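Local structure of VESB protease (Vibrio cholerae, 4LK4) at residues Ser267-Thr271 against Ala342-Ile346; Ser293-Cys299 against Cys311-Ala316. The protein is a secreted, trypsin-like protease that probably cleaves peptide bonds as a serine endopeptidase and carries an Ig-like domain following its protease domain. The protein carries 1 engineered substitution. One frame throughout, in Å; residues are numbered along the deposited sequence.

Contact 1: Ser267-Thr271 against Ala342-Ile346; sequences SFTYT and ATSRI
Two strands of the Ig-like β-sandwich domain face each other across its interior, with side chains rather than backbone hydrogen bonds joining them. Both segments are extended. Their axes run nearly antiparallel, at 165°, and come no closer than 9.4 Å. The register places Phe268 opposite Ser344, with CA atoms 8.1 Å apart, and Tyr270 opposite Ala342, at 8.0 Å between CA atoms; all four CA-to-CB bonds point toward the other strand. Ser267, Thr269 and Thr271, between and beside the two aromatics, are out of reach.

Phe268, the residue most covered here, takes chi1 m and chi2 near 80°. Its CD2 lies 3.8 Å from Ser344 CB. At the ring edge, its CZ is 3.5 Å from the carbonyl O of Arg345, whose own CB points away, and 4.3 Å from Ile346 CB. Phe329, on strand 324-335, adds an edge-to-face ring contact with Phe268, extending the buried aromatic core.

Two residues on in the extended chain, Tyr270 projects from the same side, with a similar rotamer (chi1 m, chi2 87°). The edge of its ring meets Ala342, CE2 to CB 3.7 Å. Ser344, also chi1 m, turns its hydroxyl to meet the tyrosine, and this oxygen hydrogen-bonds in addition to the carbonyl O of Asp251 on strand 248-258, which adjoins both strands in the sheet. The phenol hydroxyl thus finds a partner within an otherwise largely apolar interior: Tyr270 OH donates to Ser344 OG at 2.6 Å.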
loop_
_atom_site.group_PDB
_atom_site.type_symbol
_atom_site.label_atom_id
_atom_site.label_comp_id
_atom_site.label_asym_id
_atom_site.label_seq_id
_atom_site.Cartn_x
_atom_site.Cartn_y
_atom_site.Cartn_z
ATOM N N SER A 267 -1.356 22.296 6.137
ATOM C CA SER A 267 -1.412 22.343 4.688
ATOM C C SER A 267 -1.320 20.928 4.021
ATOM O O SER A 267 -0.684 20.017 4.556
ATOM C CB SER A 267 -0.273 23.242 4.203
ATOM O OG SER A 267 -0.309 23.386 2.798
ATOM N N PHE A 268 -1.972 20.770 2.868
ATOM C CA PHE A 268 -1.938 19.531 2.078
ATOM C C PHE A 268 -1.671 19.876 0.616
ATOM O O PHE A 268 -2.325 20.754 0.073
ATOM C CB PHE A 268 -3.277 18.809 2.137
ATOM C CG PHE A 268 -3.569 18.163 3.442
ATOM C CD1 PHE A 268 -4.033 18.892 4.485
ATOM C CD2 PHE A 268 -3.395 16.810 3.610
ATOM C CE1 PHE A 268 -4.330 18.298 5.692
ATOM C CE2 PHE A 268 -3.685 16.206 4.816
ATOM C CZ PHE A 268 -4.173 16.958 5.854
ATOM N N THR A 269 -0.741 19.182 -0.032
ATOM C CA THR A 269 -0.403 19.514 -1.413
ATOM C C THR A 269 -0.781 18.414 -2.388
ATOM O O THR A 269 -0.608 17.222 -2.108
ATOM C CB THR A 269 1.071 19.887 -1.545
ATOM O OG1 THR A 269 1.323 21.004 -0.689
ATOM C CG2 THR A 269 1.424 20.270 -2.974
ATOM N N TYR A 270 -1.315 18.858 -3.526
ATOM C CA TYR A 270 -1.881 18.029 -4.596
ATOM C C TYR A 270 -1.149 18.401 -5.883
ATOM O O TYR A 270 -1.068 19.582 -6.235
ATOM C CB TYR A 270 -3.396 18.286 -4.711
ATOM C CG TYR A 270 -4.081 17.983 -3.401
ATOM C CD1 TYR A 270 -4.190 18.957 -2.407
ATOM C CD2 TYR A 270 -4.540 16.704 -3.120
ATOM C CE1 TYR A 270 -4.756 18.667 -1.175
ATOM C CE2 TYR A 270 -5.117 16.408 -1.898
ATOM C CZ TYR A 270 -5.211 17.390 -0.923
ATOM O OH TYR A 270 -5.756 17.089 0.307
ATOM N N THR A 271 -0.599 17.401 -6.565
ATOM C CA THR A 271 0.256 17.615 -7.724
ATOM C C THR A 271 -0.117 16.683 -8.876
ATOM O O THR A 271 -0.238 15.465 -8.688
ATOM C CB THR A 271 1.707 17.328 -7.348
ATOM O OG1 THR A 271 2.017 18.012 -6.133
ATOM C CG2 THR A 271 2.646 17.780 -8.444
ATOM N N ALA A 342 -8.593 12.647 -4.813
ATOM C CA ALA A 342 -7.648 12.496 -3.751
ATOM C C ALA A 342 -8.421 12.631 -2.455
ATOM O O ALA A 342 -9.150 13.620 -2.245
ATOM C CB ALA A 342 -6.590 13.569 -3.828
ATOM N N THR A 343 -8.233 11.646 -1.578
ATOM C CA THR A 343 -8.853 11.630 -0.258
ATOM C C THR A 343 -7.752 11.774 0.791
ATOM O O THR A 343 -6.876 10.930 0.898
ATOM C CB THR A 343 -9.649 10.327 -0.072
ATOM O OG1 THR A 343 -10.544 10.183 -1.166
ATOM C CG2 THR A 343 -10.456 10.322 1.166
ATOM N N SER A 344 -7.798 12.873 1.542
ATOM C CA SER A 344 -6.829 13.157 2.603
ATOM C C SER A 344 -7.483 13.095 3.967
ATOM O O SER A 344 -8.695 13.011 4.062
ATOM C CB SER A 344 -6.239 14.535 2.411
ATOM O OG SER A 344 -5.557 14.617 1.179
ATOM N N ARG A 345 -6.667 13.134 5.017
ATOM C CA ARG A 345 -7.132 12.949 6.381
ATOM C C ARG A 345 -6.321 13.808 7.323
ATOM O O ARG A 345 -5.120 13.889 7.216
ATOM C CB ARG A 345 -6.982 11.508 6.814
ATOM C CG ARG A 345 -7.086 11.299 8.323
ATOM C CD ARG A 345 -7.098 9.827 8.711
ATOM N NE ARG A 345 -8.334 9.210 8.258
ATOM C CZ ARG A 345 -8.552 7.899 8.180
ATOM N NH1 ARG A 345 -7.605 7.013 8.542
ATOM N NH2 ARG A 345 -9.724 7.458 7.715
ATOM N N ILE A 346 -7.006 14.477 8.228
ATOM C CA ILE A 346 -6.374 15.178 9.307
ATOM C C ILE A 346 -6.853 14.516 10.580
ATOM O O ILE A 346 -8.030 14.232 10.755
ATOM C CB ILE A 346 -6.702 16.676 9.292
ATOM C CG1 ILE A 346 -5.899 17.399 10.346
ATOM C CG2 ILE A 346 -8.187 16.946 9.517
ATOM C CD1 ILE A 346 -5.858 18.878 10.104
#

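Contact 2: Ser293-Cys299 against Cys311-Ala316; sequences SVLSDGC and CSVEVA
The segments pair as an antiparallel β-structure interrupted by a classic β-bulge, at the edge of the Ig-like domain's sheet. Ser293 and Ala316 form a hydrogen-bonded pair (Ser293 N to Ala316 O 3.1 Å, Ala316 N to Ser293 O 2.9 Å), and Val294 with Val315 a non-hydrogen-bonded one. Leu295, at phi/psi -73/-31, then turns the chain, so that Leu295 and Ser296 both face Glu314. Glu314 O accepts from Ser296 N at 3.2 Å and weakly from Leu295 N at 2.8 Å, while Glu314 N donates to Ser296 O at 2.7 Å. Asp297 opposes Val313 in a non-hydrogen-bonded pair and N-caps the following helix; Gly298 N bonds weakly to Ser312 O at 2.7 Å, and a CB on Gly298 would clash with that oxygen.

Leu295 CG packs 3.8 Å from Ala316 CB. Asp297 OD1 lies 3.4 Å from Val313 CG2, and Asp297 OD2 hydrogen-bonds to Tyr280. Fixing the helix to strand 310-319, Cys299 (chi1 m) and Cys311 (chi1 p) close a disulfide, SG to SG 2.0 Å, chi3 83°.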
loop_
_atom_site.group_PDB
_atom_site.type_symbol
_atom_site.label_atom_id
_atom_site.label_comp_id
_atom_site.label_asym_id
_atom_site.label_seq_id
_atom_site.Cartn_x
_atom_site.Cartn_y
_atom_site.Cartn_z
ATOM N N SER A 293 -12.670 23.310 9.174
ATOM C CA SER A 293 -12.752 24.528 8.392
ATOM C C SER A 293 -11.593 24.570 7.397
ATOM O O SER A 293 -10.565 23.934 7.609
ATOM C CB SER A 293 -12.772 25.768 9.311
ATOM O OG SER A 293 -11.768 25.734 10.333
ATOM N N VAL A 294 -11.784 25.289 6.295
ATOM C CA VAL A 294 -10.755 25.474 5.279
ATOM C C VAL A 294 -10.213 26.887 5.377
ATOM O O VAL A 294 -10.879 27.822 4.991
ATOM C CB VAL A 294 -11.330 25.288 3.861
ATOM C CG1 VAL A 294 -10.256 25.525 2.798
ATOM C CG2 VAL A 294 -11.937 23.908 3.726
ATOM N N LEU A 295 -9.001 27.061 5.873
ATOM C CA LEU A 295 -8.445 28.406 5.983
ATOM C C LEU A 295 -8.052 28.979 4.634
ATOM O O LEU A 295 -8.104 30.173 4.432
ATOM C CB LEU A 295 -7.225 28.399 6.894
ATOM C CG LEU A 295 -7.476 27.825 8.286
ATOM C CD1 LEU A 295 -6.281 28.108 9.181
ATOM C CD2 LEU A 295 -8.757 28.384 8.892
ATOM N N SER A 296 -7.655 28.117 3.717
ATOM C CA SER A 296 -7.101 28.538 2.442
ATOM C C SER A 296 -7.248 27.362 1.487
ATOM O O SER A 296 -6.906 26.252 1.846
ATOM C CB SER A 296 -5.618 28.874 2.613
ATOM O OG SER A 296 -5.159 29.685 1.545
ATOM N N ASP A 297 -7.789 27.611 0.295
ATOM C CA ASP A 297 -7.921 26.598 -0.746
ATOM C C ASP A 297 -7.227 27.107 -1.996
ATOM O O ASP A 297 -7.847 27.731 -2.845
ATOM C CB ASP A 297 -9.395 26.300 -1.031
ATOM C CG ASP A 297 -9.599 25.205 -2.093
ATOM O OD1 ASP A 297 -8.649 24.760 -2.763
ATOM O OD2 ASP A 297 -10.749 24.786 -2.260
ATOM N N GLY A 298 -5.933 26.830 -2.092
ATOM C CA GLY A 298 -5.149 27.186 -3.261
ATOM C C GLY A 298 -5.668 26.568 -4.542
ATOM O O GLY A 298 -5.551 27.160 -5.610
ATOM N N CYS A 299 -6.250 25.376 -4.454
ATOM C CA CYS A 299 -6.722 24.708 -5.654
ATOM C C CYS A 299 -7.868 25.490 -6.269
ATOM O O CYS A 299 -8.026 25.483 -7.486
ATOM C CB CYS A 299 -7.140 23.274 -5.375
ATOM S SG CYS A 299 -5.788 22.234 -4.785
ATOM N N CYS A 311 -1.182 22.518 -6.184
ATOM C CA CYS A 311 -1.994 23.453 -5.441
ATOM C C CYS A 311 -2.125 22.891 -4.059
ATOM O O CYS A 311 -2.019 21.686 -3.860
ATOM C CB CYS A 311 -3.378 23.662 -6.072
ATOM S SG CYS A 311 -4.386 22.174 -6.258
ATOM N N SER A 312 -2.342 23.773 -3.104
ATOM C CA SER A 312 -2.369 23.390 -1.720
ATOM C C SER A 312 -3.637 23.881 -1.089
ATOM O O SER A 312 -4.246 24.853 -1.543
ATOM C CB SER A 312 -1.161 23.968 -0.987
ATOM O OG SER A 312 0.044 23.557 -1.617
ATOM N N VAL A 313 -4.015 23.197 -0.029
ATOM C CA VAL A 313 -5.176 23.523 0.741
ATOM C C VAL A 313 -4.726 23.534 2.182
ATOM O O VAL A 313 -3.924 22.692 2.588
ATOM C CB VAL A 313 -6.221 22.426 0.534
ATOM C CG1 VAL A 313 -7.276 22.473 1.621
ATOM C CG2 VAL A 313 -6.860 22.567 -0.838
ATOM N N GLU A 314 -5.235 24.478 2.958
ATOM C CA GLU A 314 -4.827 24.613 4.362
ATOM C C GLU A 314 -6.065 24.488 5.243
ATOM O O GLU A 314 -6.971 25.314 5.180
ATOM C CB GLU A 314 -4.100 25.930 4.573
ATOM C CG GLU A 314 -3.180 25.979 5.787
ATOM C CD GLU A 314 -2.790 27.416 6.195
ATOM O OE1 GLU A 314 -3.309 28.431 5.628
ATOM O OE2 GLU A 314 -1.957 27.532 7.115
ATOM N N VAL A 315 -6.122 23.417 6.030
ATOM C CA VAL A 315 -7.317 23.103 6.791
ATOM C C VAL A 315 -7.064 23.222 8.258
ATOM O O VAL A 315 -5.931 23.178 8.699
ATOM C CB VAL A 315 -7.851 21.690 6.495
ATOM C CG1 VAL A 315 -8.025 21.517 4.999
ATOM C CG2 VAL A 315 -6.956 20.607 7.068
ATOM N N ALA A 316 -8.146 23.357 9.005
ATOM C CA ALA A 316 -8.055 23.515 10.434
ATOM C C ALA A 316 -9.116 22.735 11.190
ATOM O O ALA A 316 -10.161 22.385 10.653
ATOM C CB ALA A 316 -8.117 24.992 10.805
#

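From the N terminus, the chain first lays down 267-271, then 293-299, 311-316 and finally 342-346. Contact 2 therefore closes a short loop of 11 residues, and this whole loop falls within the 70 residues spanned by contact 1; the two nest without crossing. Their centres are about 9 Å apart, and strands 262-272 and 310-319 are neighbours in the sheet: Phe268 N lies 2.8 Å from Val313 O and Tyr270 N 2.9 Å from Cys311 O, both probable hydrogen bonds. Ile346 CD1 also packs on Val315 CG2 at 3.7 Å. Together they tie the edge strand 292-297, by way of 310-319 and 262-272, across the domain interior to strand 338-349.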